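Local atomic coordinates of proteasome assembly chaperone family protein (Pyrococcus furiosus, PDB entry 3VR0), a protein that acts as an archaeal proteasome activator and is homologous to proteasome assembly chaperones. Residues Ser67-His72 against His119-Gly124; Thr20-Tyr25 against Leu127-Glu132; Phe35-Pro40 against Val190-Leu195; Leu75-Ser80 against Leu84-Phe89; Lys47-His52 against Ile139-Tyr144. All coordinates share one frame; numbering follows the deposited sequence.

Contact 1: Ser67-His72 against His119-Gly124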
# COMPACT_ATOMS: atom_id res chain seq x y z
N SER C 67 -15.00 -7.97 -1.34
CA SER C 67 -13.98 -7.03 -1.77
C SER C 67 -12.57 -7.57 -1.66
O SER C 67 -12.19 -8.10 -0.62
CB SER C 67 -14.05 -5.80 -0.88
OG SER C 67 -13.12 -4.85 -1.40
N PRO C 68 -11.78 -7.39 -2.71
CA PRO C 68 -10.35 -7.76 -2.71
C PRO C 68 -9.53 -6.76 -1.85
O PRO C 68 -8.33 -6.99 -1.67
CB PRO C 68 -9.96 -7.64 -4.21
CG PRO C 68 -10.97 -6.43 -4.70
CD PRO C 68 -12.24 -6.91 -4.04
N HIS C 69 -10.17 -5.71 -1.30
CA HIS C 69 -9.54 -4.80 -0.33
C HIS C 69 -9.80 -5.24 1.10
O HIS C 69 -9.24 -4.63 2.02
CB HIS C 69 -10.04 -3.37 -0.50
CG HIS C 69 -9.64 -2.77 -1.81
ND1 HIS C 69 -8.40 -2.18 -2.01
CD2 HIS C 69 -10.28 -2.72 -3.00
CE1 HIS C 69 -8.31 -1.78 -3.26
NE2 HIS C 69 -9.44 -2.09 -3.89
N PHE C 70 -10.63 -6.27 1.31
CA PHE C 70 -10.85 -6.78 2.67
C PHE C 70 -9.65 -7.64 3.05
O PHE C 70 -8.90 -8.06 2.17
CB PHE C 70 -12.12 -7.64 2.74
CG PHE C 70 -13.42 -6.84 2.72
CD1 PHE C 70 -13.43 -5.48 3.01
CD2 PHE C 70 -14.64 -7.49 2.46
CE1 PHE C 70 -14.66 -4.73 3.04
CE2 PHE C 70 -15.88 -6.75 2.45
CZ PHE C 70 -15.88 -5.37 2.75
N MET C 71 -9.48 -7.96 4.32
CA MET C 71 -8.39 -8.87 4.73
C MET C 71 -8.42 -10.18 3.91
O MET C 71 -9.51 -10.75 3.62
CB MET C 71 -8.48 -9.14 6.23
CG MET C 71 -7.42 -10.10 6.77
SD MET C 71 -5.73 -9.53 6.51
CE MET C 71 -5.02 -11.10 7.05
N HIS C 72 -7.23 -10.65 3.57
CA HIS C 72 -7.05 -11.76 2.67
C HIS C 72 -7.24 -13.10 3.38
O HIS C 72 -6.32 -13.92 3.47
CB HIS C 72 -5.67 -11.66 1.99
CG HIS C 72 -4.51 -11.47 2.92
ND1 HIS C 72 -4.12 -10.22 3.38
CD2 HIS C 72 -3.63 -12.36 3.45
CE1 HIS C 72 -3.06 -10.36 4.16
NE2 HIS C 72 -2.74 -11.64 4.23
N HIS C 119 -11.45 1.89 1.05
CA HIS C 119 -12.65 2.46 1.73
C HIS C 119 -13.50 3.24 0.75
O HIS C 119 -14.71 3.03 0.72
CB HIS C 119 -12.25 3.35 2.90
CG HIS C 119 -11.74 2.60 4.10
ND1 HIS C 119 -12.55 2.29 5.17
CD2 HIS C 119 -10.51 2.14 4.41
CE1 HIS C 119 -11.85 1.63 6.07
NE2 HIS C 119 -10.60 1.53 5.64
N PHE C 120 -12.88 4.07 -0.10
CA PHE C 120 -13.64 4.88 -1.02
C PHE C 120 -14.29 3.98 -2.06
O PHE C 120 -15.42 4.24 -2.46
CB PHE C 120 -12.78 5.95 -1.73
CG PHE C 120 -12.44 7.13 -0.85
CD1 PHE C 120 -13.20 8.29 -0.90
CD2 PHE C 120 -11.38 7.06 0.06
CE1 PHE C 120 -12.90 9.37 -0.06
CE2 PHE C 120 -11.07 8.11 0.88
CZ PHE C 120 -11.83 9.28 0.83
N GLU C 121 -13.55 2.98 -2.56
CA GLU C 121 -14.07 2.07 -3.53
C GLU C 121 -15.23 1.24 -2.99
O GLU C 121 -16.19 1.09 -3.69
CB GLU C 121 -13.01 1.09 -3.97
CG GLU C 121 -13.27 0.67 -5.35
CD GLU C 121 -12.85 -0.73 -5.61
OE1 GLU C 121 -13.35 -1.63 -4.89
OE2 GLU C 121 -12.05 -0.93 -6.54
N VAL C 122 -15.13 0.70 -1.77
CA VAL C 122 -16.24 -0.07 -1.19
C VAL C 122 -17.48 0.86 -0.96
O VAL C 122 -18.60 0.54 -1.41
CB VAL C 122 -15.81 -0.77 0.12
CG1 VAL C 122 -17.07 -1.31 0.94
CG2 VAL C 122 -14.80 -1.89 -0.16
N ALA C 123 -17.28 1.99 -0.30
CA ALA C 123 -18.36 2.98 -0.11
C ALA C 123 -19.06 3.41 -1.41
O ALA C 123 -20.27 3.56 -1.47
CB ALA C 123 -17.81 4.20 0.58
N GLY C 124 -18.25 3.67 -2.44
CA GLY C 124 -18.74 4.05 -3.74
C GLY C 124 -19.59 2.93 -4.36
O GLY C 124 -20.67 3.23 -4.90
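His69 and Glu121 meet at a gold site, where a type I beta turn running from Ser67 to Phe70 lies against the flank of helix 116-131. A gold ion sits within about 2 Å of the His69 side chain, and both residues belong to its site. Their own approach is a loose polar one: His69 CD2 is 3.8 Å from Glu121 OE1, and the ring and carboxylate planes stand 88° apart. Each group has a firmer partner behind it, Asp115 for His69 ND1 and Thr20 for Glu121 OE1. Hydrogen bonding belongs to the turn itself, where His69 N donates to Ser67 OG at 3.1 Å with an angle of 158°, an ST turn. That hydroxyl stands anti to the backbone N of Ser67 (chi1 -175°), close to the edge of the His69 ring and in its plane. It also bonds to Thr20, which thereby links loop and helix. Apolar packing completes the joint through one methyl: Val122 CG2 packs against Phe70 CE1 at 4.3 Å and lies beside the Ser67 hydroxyl, 3.6 Å from OG. Beyond it, Pro68 packs on Phe120 of the second subunit. Within the turn, Ser67 CB rests over the centre of the Phe70 ring, 3.6 Å above its plane.

Contact 2: Thr20-Tyr25 against Leu127-Glu132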
# COMPACT_ATOMS: atom_id res chain seq x y z
N THR C 20 -14.32 -4.57 -5.92
CA THR C 20 -15.41 -4.88 -5.05
C THR C 20 -16.65 -5.32 -5.84
O THR C 20 -17.06 -4.67 -6.79
CB THR C 20 -15.66 -3.66 -4.17
OG1 THR C 20 -14.46 -3.38 -3.42
CG2 THR C 20 -16.80 -3.88 -3.22
N THR C 21 -17.22 -6.45 -5.45
CA THR C 21 -18.33 -7.07 -6.16
C THR C 21 -19.57 -7.22 -5.24
O THR C 21 -19.47 -7.67 -4.10
CB THR C 21 -17.89 -8.49 -6.66
OG1 THR C 21 -16.78 -8.34 -7.57
CG2 THR C 21 -19.02 -9.22 -7.44
N ILE C 22 -20.74 -6.89 -5.78
CA ILE C 22 -21.99 -7.16 -5.13
C ILE C 22 -22.78 -8.24 -5.90
O ILE C 22 -23.02 -8.09 -7.09
CB ILE C 22 -22.84 -5.88 -4.98
CG1 ILE C 22 -22.03 -4.83 -4.22
CG2 ILE C 22 -24.21 -6.23 -4.30
CD1 ILE C 22 -22.63 -3.52 -4.09
N VAL C 23 -23.11 -9.31 -5.20
CA VAL C 23 -23.88 -10.40 -5.68
C VAL C 23 -25.32 -10.13 -5.20
O VAL C 23 -25.56 -9.98 -3.98
CB VAL C 23 -23.40 -11.72 -5.04
CG1 VAL C 23 -24.21 -12.90 -5.57
CG2 VAL C 23 -21.89 -11.96 -5.31
N VAL C 24 -26.27 -10.06 -6.15
CA VAL C 24 -27.63 -9.58 -5.85
C VAL C 24 -28.57 -10.73 -6.08
O VAL C 24 -28.60 -11.27 -7.17
CB VAL C 24 -28.02 -8.42 -6.74
CG1 VAL C 24 -29.49 -7.90 -6.39
CG2 VAL C 24 -26.97 -7.33 -6.66
N TYR C 25 -29.33 -11.12 -5.05
CA TYR C 25 -30.17 -12.30 -5.13
C TYR C 25 -31.50 -12.03 -5.83
O TYR C 25 -31.94 -12.86 -6.60
CB TYR C 25 -30.33 -12.96 -3.75
CG TYR C 25 -28.95 -13.39 -3.24
CD1 TYR C 25 -28.12 -14.22 -4.03
CD2 TYR C 25 -28.45 -12.93 -2.01
CE1 TYR C 25 -26.86 -14.60 -3.59
CE2 TYR C 25 -27.21 -13.29 -1.56
CZ TYR C 25 -26.40 -14.13 -2.36
OH TYR C 25 -25.15 -14.50 -1.92
N LEU C 127 -22.86 2.82 -2.59
CA LEU C 127 -23.74 3.89 -3.03
C LEU C 127 -24.30 3.62 -4.43
O LEU C 127 -25.46 3.95 -4.64
CB LEU C 127 -23.12 5.30 -2.96
CG LEU C 127 -22.80 5.67 -1.49
CD1 LEU C 127 -21.82 6.78 -1.42
CD2 LEU C 127 -24.04 5.99 -0.65
N ASP C 128 -23.51 3.07 -5.38
CA ASP C 128 -24.02 2.82 -6.74
C ASP C 128 -25.18 1.82 -6.65
O ASP C 128 -26.14 1.90 -7.39
CB ASP C 128 -22.97 2.22 -7.71
CG ASP C 128 -21.77 3.16 -8.00
OD1 ASP C 128 -21.84 4.40 -7.80
OD2 ASP C 128 -20.73 2.64 -8.43
N PHE C 129 -25.04 0.85 -5.80
CA PHE C 129 -26.01 -0.21 -5.70
C PHE C 129 -27.36 0.33 -5.13
O PHE C 129 -28.41 0.10 -5.68
CB PHE C 129 -25.44 -1.32 -4.84
CG PHE C 129 -26.40 -2.45 -4.59
CD1 PHE C 129 -26.99 -3.14 -5.68
CD2 PHE C 129 -26.76 -2.79 -3.30
CE1 PHE C 129 -27.90 -4.20 -5.44
CE2 PHE C 129 -27.67 -3.86 -3.05
CZ PHE C 129 -28.24 -4.56 -4.12
N VAL C 130 -27.27 1.08 -4.04
CA VAL C 130 -28.42 1.57 -3.32
C VAL C 130 -29.21 2.64 -4.13
O VAL C 130 -30.45 2.70 -4.07
CB VAL C 130 -27.87 1.94 -1.93
CG1 VAL C 130 -27.87 3.40 -1.58
CG2 VAL C 130 -28.11 0.90 -0.85
N GLN C 131 -28.51 3.43 -4.92
CA GLN C 131 -29.14 4.34 -5.86
C GLN C 131 -29.91 3.63 -6.99
O GLN C 131 -30.80 4.22 -7.57
CB GLN C 131 -28.12 5.30 -6.48
CG GLN C 131 -27.59 6.40 -5.54
CD GLN C 131 -26.64 7.34 -6.30
OE1 GLN C 131 -25.54 6.95 -6.70
NE2 GLN C 131 -27.08 8.56 -6.52
N GLU C 132 -29.59 2.38 -7.30
CA GLU C 132 -30.43 1.66 -8.26
C GLU C 132 -31.86 1.52 -7.76
O GLU C 132 -32.74 1.33 -8.57
CB GLU C 132 -29.87 0.29 -8.61
CG GLU C 132 -28.50 0.36 -9.27
CD GLU C 132 -27.95 -1.00 -9.56
OE1 GLU C 132 -28.68 -2.04 -9.40
OE2 GLU C 132 -26.79 -1.04 -9.99
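Ile22 and Val24 receive the ring of Phe129 between helix 116-131 and strand 21-24. Ile22 touches it twice. Its CG2 methyl stands over the middle of one ring face, 4.1 Å from the centroid and 1° off the normal, a CH-pi contact of nearly ideal direction, while Ile22 CD1 reaches back to Phe129 CB at 3.6 Å. The Val24 and Phe129 side chains come toward each other from opposite directions, with Val24 CG2 3.5 Å from Phe129 CE1. The ring reaches the strand because CG is anti to the backbone N of Phe129 (chi1 177°), which swings it out from the helix. In the second shell, Phe89 and Phe133 make edge-to-face contacts with Phe129, and Ala63 of strand 60-66 touches it too. Backbone bonds pair Thr21 with Tyr66 and Val23 with Glu64, fixing the strand beside 60-66. A serine in place of Phe129 would probably leave Ile22 CG2 without its aromatic face and open a gap beneath Val24. Ile22 and Val24 point to the helix whereas the intervening Val23 points away, the ordinary alternation of a beta strand. This strand is outermost within the chain, with helix 116-131 packed on one face, at one end of the mixed sheet of this alpha/beta fold.

Contact 3: Phe35-Pro40 against Val190-Leu195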
# COMPACT_ATOMS: atom_id res chain seq x y z
N PHE C 35 -31.25 4.28 3.37
CA PHE C 35 -30.11 3.38 3.53
C PHE C 35 -29.52 3.48 4.93
O PHE C 35 -29.00 4.50 5.33
CB PHE C 35 -29.06 3.77 2.46
CG PHE C 35 -27.82 2.90 2.44
CD1 PHE C 35 -27.86 1.57 2.80
CD2 PHE C 35 -26.59 3.43 1.95
CE1 PHE C 35 -26.71 0.77 2.75
CE2 PHE C 35 -25.44 2.62 1.91
CZ PHE C 35 -25.50 1.31 2.31
N ILE C 36 -29.52 2.39 5.67
CA ILE C 36 -29.01 2.41 7.00
C ILE C 36 -27.74 1.57 7.13
O ILE C 36 -27.72 0.40 6.71
CB ILE C 36 -30.03 1.84 8.01
CG1 ILE C 36 -31.35 2.63 7.92
CG2 ILE C 36 -29.50 1.97 9.48
CD1 ILE C 36 -32.37 2.10 8.88
N GLU C 37 -26.68 2.17 7.74
CA GLU C 37 -25.36 1.49 7.83
C GLU C 37 -24.95 1.16 9.27
O GLU C 37 -24.91 2.05 10.13
CB GLU C 37 -24.25 2.29 7.14
CG GLU C 37 -22.83 1.70 7.37
CD GLU C 37 -22.17 2.22 8.64
OE1 GLU C 37 -22.51 3.33 9.05
OE2 GLU C 37 -21.36 1.51 9.28
N GLY C 38 -24.68 -0.10 9.51
CA GLY C 38 -24.15 -0.58 10.79
C GLY C 38 -23.05 -1.61 10.56
O GLY C 38 -23.21 -2.80 10.85
N LEU C 39 -21.92 -1.15 10.05
CA LEU C 39 -20.76 -1.99 9.85
C LEU C 39 -19.91 -2.04 11.16
O LEU C 39 -20.12 -1.24 12.04
CB LEU C 39 -19.96 -1.42 8.70
CG LEU C 39 -20.70 -1.64 7.36
CD1 LEU C 39 -20.12 -0.75 6.28
CD2 LEU C 39 -20.59 -3.11 6.96
N PRO C 40 -18.94 -2.98 11.26
CA PRO C 40 -18.11 -2.99 12.48
C PRO C 40 -17.34 -1.72 12.65
O PRO C 40 -16.96 -1.10 11.67
CB PRO C 40 -17.16 -4.16 12.25
CG PRO C 40 -17.94 -5.05 11.36
CD PRO C 40 -18.62 -4.12 10.40
N VAL C 190 -14.56 8.28 10.88
CA VAL C 190 -13.64 7.44 10.10
C VAL C 190 -14.38 6.23 9.51
O VAL C 190 -15.12 5.57 10.23
CB VAL C 190 -12.47 6.94 11.02
CG1 VAL C 190 -11.62 5.86 10.33
CG2 VAL C 190 -11.56 8.16 11.50
N GLY C 191 -14.13 5.91 8.24
CA GLY C 191 -14.73 4.71 7.61
C GLY C 191 -16.15 4.94 7.08
O GLY C 191 -16.53 6.05 6.85
N ALA C 192 -16.92 3.87 6.90
CA ALA C 192 -18.22 3.93 6.21
C ALA C 192 -19.23 4.84 6.89
O ALA C 192 -19.93 5.60 6.21
CB ALA C 192 -18.78 2.55 5.99
N ALA C 193 -19.24 4.87 8.22
CA ALA C 193 -20.14 5.84 8.90
C ALA C 193 -19.94 7.27 8.43
O ALA C 193 -20.88 8.12 8.45
CB ALA C 193 -20.01 5.74 10.39
N GLY C 194 -18.73 7.56 7.98
CA GLY C 194 -18.44 8.87 7.43
C GLY C 194 -18.47 8.92 5.93
O GLY C 194 -19.11 9.79 5.37
N LEU C 195 -17.74 8.02 5.25
CA LEU C 195 -17.62 8.12 3.77
C LEU C 195 -18.96 8.00 3.04
O LEU C 195 -19.17 8.69 2.03
CB LEU C 195 -16.69 7.03 3.22
CG LEU C 195 -15.19 7.14 3.54
CD1 LEU C 195 -14.41 6.26 2.60
CD2 LEU C 195 -14.74 8.64 3.46
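Ala192 and Ala193 bring the first turn of helix 192-202 down on Glu37 and Leu39, where strand 34-37 of the central sheet runs out into a loop. This is a helix N terminus set over a strand end in an alpha/beta fold. Entering the helix, Val190 pairs in an antiparallel ladder with a strand of the third subunit. Gly191 follows at the N-cap with a positive phi, and its O accepts from both Gly194 N and Leu195 N. Ala192 then supplies the apolar contact, its CB meeting Leu39 CD1 at 3.6 Å, while its N bonds to Gln110. At Ala193 the partner changes to the carboxylate: Glu37 OE1 lies 3.5 Å from Ala193 CA and 3.7 Å from Ala193 CB. Packing this close to a helix N terminus would be expected to favour the ionised form of the buried acid. Further on, the carbonyl of Ala193 takes a bond from Thr140. Replacing Glu37 by an alanine would probably leave the N-H of Leu39 without its acceptor and open a gap below Ala193. The bend at chi2 (-87°) turns the carboxylate toward the residues that follow it. There Glu37 OE2 receives Leu39 N at 2.8 Å, a nearly straight bond of 167° that arrives 43° out of the carboxylate plane.

Contact 4: Leu75-Ser80 against Leu84-Phe89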
# COMPACT_ATOMS: atom_id res chain seq x y z
N LEU C 75 -13.47 -16.76 6.73
CA LEU C 75 -13.95 -16.99 8.11
C LEU C 75 -14.65 -18.32 8.24
O LEU C 75 -15.25 -18.81 7.29
CB LEU C 75 -14.92 -15.88 8.58
CG LEU C 75 -14.41 -14.43 8.71
CD1 LEU C 75 -15.55 -13.47 9.03
CD2 LEU C 75 -13.29 -14.30 9.77
N ILE C 76 -14.56 -18.91 9.43
CA ILE C 76 -15.27 -20.14 9.70
C ILE C 76 -16.71 -19.76 10.03
O ILE C 76 -16.96 -18.94 10.93
CB ILE C 76 -14.65 -20.91 10.89
CG1 ILE C 76 -13.18 -21.24 10.63
CG2 ILE C 76 -15.47 -22.17 11.18
CD1 ILE C 76 -12.91 -22.08 9.42
N ARG C 77 -17.66 -20.29 9.27
CA ARG C 77 -19.08 -19.99 9.57
C ARG C 77 -19.63 -21.15 10.40
O ARG C 77 -18.87 -21.99 10.87
CB ARG C 77 -19.92 -19.76 8.29
CG ARG C 77 -19.43 -18.62 7.36
CD ARG C 77 -19.27 -17.25 8.06
NE ARG C 77 -19.05 -16.21 7.04
CZ ARG C 77 -18.78 -14.93 7.27
NH1 ARG C 77 -18.71 -14.46 8.51
NH2 ARG C 77 -18.58 -14.10 6.25
N LYS C 78 -20.95 -21.18 10.60
CA LYS C 78 -21.56 -22.30 11.30
C LYS C 78 -21.39 -23.52 10.38
O LYS C 78 -21.39 -23.39 9.13
CB LYS C 78 -23.05 -22.06 11.65
CG LYS C 78 -23.35 -21.36 13.03
CD LYS C 78 -24.08 -19.96 12.94
CE LYS C 78 -24.84 -19.68 11.61
NZ LYS C 78 -23.93 -19.19 10.47
N ASN C 79 -21.21 -24.68 11.01
CA ASN C 79 -21.18 -25.96 10.32
C ASN C 79 -19.92 -26.21 9.52
O ASN C 79 -19.95 -26.84 8.44
CB ASN C 79 -22.43 -26.12 9.44
CG ASN C 79 -23.70 -26.13 10.26
OD1 ASN C 79 -23.76 -26.75 11.35
ND2 ASN C 79 -24.74 -25.45 9.77
N SER C 80 -18.80 -25.73 10.04
CA SER C 80 -17.49 -26.01 9.44
C SER C 80 -17.37 -25.51 8.00
O SER C 80 -16.57 -26.05 7.21
CB SER C 80 -17.18 -27.50 9.53
OG SER C 80 -17.15 -27.89 10.89
N LEU C 84 -15.39 -16.13 2.40
CA LEU C 84 -14.77 -14.83 2.36
C LEU C 84 -15.49 -13.85 3.28
O LEU C 84 -16.69 -14.01 3.59
CB LEU C 84 -14.80 -14.27 0.94
CG LEU C 84 -13.97 -14.95 -0.14
CD1 LEU C 84 -14.31 -14.24 -1.44
CD2 LEU C 84 -12.48 -14.86 0.16
N MET C 85 -14.76 -12.82 3.68
CA MET C 85 -15.35 -11.75 4.42
C MET C 85 -16.24 -10.93 3.50
O MET C 85 -15.99 -10.85 2.28
CB MET C 85 -14.27 -10.92 5.10
CG MET C 85 -13.56 -11.79 6.24
SD MET C 85 -12.72 -10.78 7.41
CE MET C 85 -11.52 -10.23 6.27
N LYS C 86 -17.30 -10.38 4.07
CA LYS C 86 -18.36 -9.85 3.24
C LYS C 86 -19.19 -8.85 4.02
O LYS C 86 -19.08 -8.75 5.26
CB LYS C 86 -19.24 -11.02 2.72
CG LYS C 86 -20.14 -11.65 3.86
CD LYS C 86 -20.82 -12.98 3.41
CE LYS C 86 -21.78 -13.45 4.51
NZ LYS C 86 -22.42 -14.74 4.14
N ASN C 87 -19.96 -8.05 3.28
CA ASN C 87 -21.03 -7.26 3.88
C ASN C 87 -22.35 -7.82 3.30
O ASN C 87 -22.34 -8.48 2.23
CB ASN C 87 -20.90 -5.77 3.53
CG ASN C 87 -19.59 -5.14 4.05
OD1 ASN C 87 -19.23 -4.05 3.61
ND2 ASN C 87 -18.88 -5.83 4.99
N GLU C 88 -23.45 -7.54 3.99
CA GLU C 88 -24.74 -8.10 3.61
C GLU C 88 -25.71 -6.98 3.57
O GLU C 88 -25.66 -6.11 4.45
CB GLU C 88 -25.21 -9.11 4.65
CG GLU C 88 -24.34 -10.35 4.77
CD GLU C 88 -24.82 -11.32 5.87
OE1 GLU C 88 -25.32 -10.87 6.96
OE2 GLU C 88 -24.72 -12.56 5.66
N PHE C 89 -26.57 -6.97 2.56
CA PHE C 89 -27.64 -6.00 2.49
C PHE C 89 -28.98 -6.70 2.77
O PHE C 89 -29.25 -7.77 2.20
CB PHE C 89 -27.72 -5.35 1.11
CG PHE C 89 -26.54 -4.51 0.75
CD1 PHE C 89 -26.59 -3.10 0.90
CD2 PHE C 89 -25.40 -5.09 0.21
CE1 PHE C 89 -25.50 -2.30 0.52
CE2 PHE C 89 -24.28 -4.28 -0.16
CZ PHE C 89 -24.33 -2.91 -0.02
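Leu75 and Met85 touch just where the two backbones begin to part, the closest CA atoms being those of Leu75 and Leu84 at 6.2 Å. The leucine and methionine side chains cross at about a right angle, with Leu75 CG 3.7 Å from Met85 CG. Arg77 works beside them. Its chain bends at chi2 (-54°), bringing NH2 to Leu84 O at 3.3 Å, a weak bond with an angle of only 121°. One face of the guanidinium is met by Leu75 CB, offset toward the rim. Arg77 NH2 also lies along the aliphatic part of Lys86, 3.7 Å from Lys86 CE, which leaves it 4.4 Å from Lys86 NZ. Acids answer both charges: Asp108 bridges to Arg77 NH2, and Glu83 is shared by Arg77 NE and Lys86 NZ. The lysine has a further salt bridge at 3.5 Å, between Lys86 NZ and Glu88 OE2. An extended chain carries the amine there, although CG takes the crowded position between backbone N and carbonyl carbon (chi1 72°). The contact thus lies at the root of a small hairpin of strands 73-76 and 82-84, from which the chain passes into strand 87-92 of the main sheet, between strands 60-66 and 102-107. Asn87 and Phe89 touch helix 116-131, while Leu75 pairs in an antiparallel ladder with a strand of the second subunit.

Contact 5: Lys47-His52 against Ile139-Tyr144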
# COMPACT_ATOMS: atom_id res chain seq x y z
N LYS C 47 -22.98 -1.96 14.38
CA LYS C 47 -23.29 -3.34 14.05
C LYS C 47 -24.39 -3.99 14.91
O LYS C 47 -25.29 -4.63 14.38
CB LYS C 47 -22.04 -4.20 14.06
CG LYS C 47 -22.35 -5.64 13.69
CD LYS C 47 -21.09 -6.47 13.62
CE LYS C 47 -21.40 -7.89 13.14
NZ LYS C 47 -20.22 -8.47 12.45
N LEU C 48 -24.30 -3.85 16.24
CA LEU C 48 -25.32 -4.40 17.14
C LEU C 48 -26.66 -3.79 16.86
O LEU C 48 -27.65 -4.49 16.78
CB LEU C 48 -25.00 -4.13 18.61
CG LEU C 48 -23.93 -4.99 19.26
CD1 LEU C 48 -23.69 -4.40 20.63
CD2 LEU C 48 -24.38 -6.43 19.37
N ALA C 49 -26.65 -2.48 16.72
CA ALA C 49 -27.81 -1.71 16.36
C ALA C 49 -28.42 -2.25 15.04
O ALA C 49 -29.61 -2.55 15.00
CB ALA C 49 -27.46 -0.27 16.24
N ALA C 50 -27.62 -2.40 13.98
CA ALA C 50 -28.17 -2.87 12.70
C ALA C 50 -28.69 -4.29 12.76
O ALA C 50 -29.77 -4.57 12.22
CB ALA C 50 -27.17 -2.71 11.53
N GLU C 51 -27.95 -5.19 13.42
CA GLU C 51 -28.37 -6.58 13.56
C GLU C 51 -29.68 -6.71 14.34
O GLU C 51 -30.55 -7.53 14.01
CB GLU C 51 -27.33 -7.44 14.22
CG GLU C 51 -26.12 -7.73 13.32
CD GLU C 51 -25.08 -8.53 14.06
OE1 GLU C 51 -24.97 -8.36 15.30
OE2 GLU C 51 -24.39 -9.35 13.43
N HIS C 52 -29.82 -5.88 15.37
CA HIS C 52 -31.02 -5.91 16.16
C HIS C 52 -32.18 -5.40 15.31
O HIS C 52 -33.28 -5.93 15.38
CB HIS C 52 -30.91 -5.06 17.42
CG HIS C 52 -32.07 -5.24 18.34
ND1 HIS C 52 -32.45 -6.48 18.82
CD2 HIS C 52 -32.97 -4.36 18.83
CE1 HIS C 52 -33.53 -6.35 19.57
NE2 HIS C 52 -33.85 -5.07 19.61
N ILE C 139 -28.71 6.92 6.74
CA ILE C 139 -28.50 7.11 8.16
C ILE C 139 -27.34 6.20 8.55
O ILE C 139 -27.41 5.02 8.29
CB ILE C 139 -29.78 6.71 8.96
CG1 ILE C 139 -30.97 7.61 8.57
CG2 ILE C 139 -29.50 6.82 10.43
CD1 ILE C 139 -32.29 7.23 9.36
N THR C 140 -26.27 6.74 9.13
CA THR C 140 -25.18 5.84 9.57
C THR C 140 -25.15 5.76 11.10
O THR C 140 -25.43 6.71 11.78
CB THR C 140 -23.81 6.27 9.02
OG1 THR C 140 -23.52 7.55 9.52
CG2 THR C 140 -23.82 6.40 7.46
N MET C 141 -24.80 4.60 11.61
CA MET C 141 -24.81 4.34 13.00
C MET C 141 -23.43 3.87 13.34
O MET C 141 -22.83 3.09 12.60
CB MET C 141 -25.81 3.21 13.29
CG MET C 141 -27.26 3.54 12.75
SD MET C 141 -28.40 2.29 13.34
CE MET C 141 -27.67 0.81 12.71
N GLY C 142 -22.93 4.32 14.49
CA GLY C 142 -21.69 3.80 15.02
C GLY C 142 -21.36 4.37 16.41
O GLY C 142 -22.24 4.87 17.12
N GLY C 143 -20.08 4.31 16.78
CA GLY C 143 -19.61 4.73 18.12
C GLY C 143 -18.74 5.97 18.08
O GLY C 143 -18.14 6.31 17.04
N TYR C 144 -18.69 6.65 19.22
CA TYR C 144 -17.78 7.77 19.43
C TYR C 144 -16.95 7.46 20.68
O TYR C 144 -17.49 7.39 21.77
CB TYR C 144 -18.55 9.07 19.59
CG TYR C 144 -17.66 10.27 19.81
CD1 TYR C 144 -17.11 10.96 18.72
CD2 TYR C 144 -17.37 10.73 21.10
CE1 TYR C 144 -16.29 12.05 18.91
CE2 TYR C 144 -16.54 11.83 21.30
CZ TYR C 144 -16.01 12.49 20.20
OH TYR C 144 -15.20 13.57 20.39
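Met141 pushes its terminal methyl against Ala49 and Ala50, on the surface of helix 45-57. It is a helix-on-sheet contact near the centre of a layered alpha/beta fold, made from the middle of strand 137-145. The methyl carbon does nearly all the touching: Met141 CE is 3.7 Å from Ala49 CB and equally far from Ala50 CB, so it fits against two neighbouring small side chains. The sulfur follows behind, with Met141 SD 4.0 Å from Ala49 CB. A bend at the last torsion (chi3 -58°) turns the methyl out of the line of the otherwise extended chain and onto the helix. Small residues matter to the spacing, since the two backbones come within 7.5 Å, measured between the CA atoms of Ala49 and Met141. Around the thioether, Val227 and Val231 of helix 221-235 and Ile36 of the adjoining strand 34-37 also pack on Met141. The residue before it serves the other side of the sheet, Thr140 bonding through its hydroxyl to the carbonyl of Ala193 in helix 192-202. Sheet and helices are therefore joined on both faces by successive residues. Beyond the alanine methyls, Met141 CE comes closest to the helix backbone itself, 3.5 Å from Ala50 N.

In the fold
From the N terminus, residues 20-25, 35-40 and 47-52 open contacts 2, 3 and 5, and 67-72 then opens contact 1. Contact 4 closes first, a short loop wholly within the span of contact 1. Helix 116-131 next closes contact 1 and then contact 2, which encloses it. Strand 137-145 completes contact 5, and helix 192-202 finally completes contact 3, whose span contains contacts 1, 4 and 5. Contact 2 begins before contacts 3 and 5 but ends within them, so it crosses both. Together they tie an edge strand, the sheet's centre, its flanking helices and a hairpin that pairs with a neighbouring subunit; Thr20 joins contacts 1 and 2, Thr140 contacts 3 and 5.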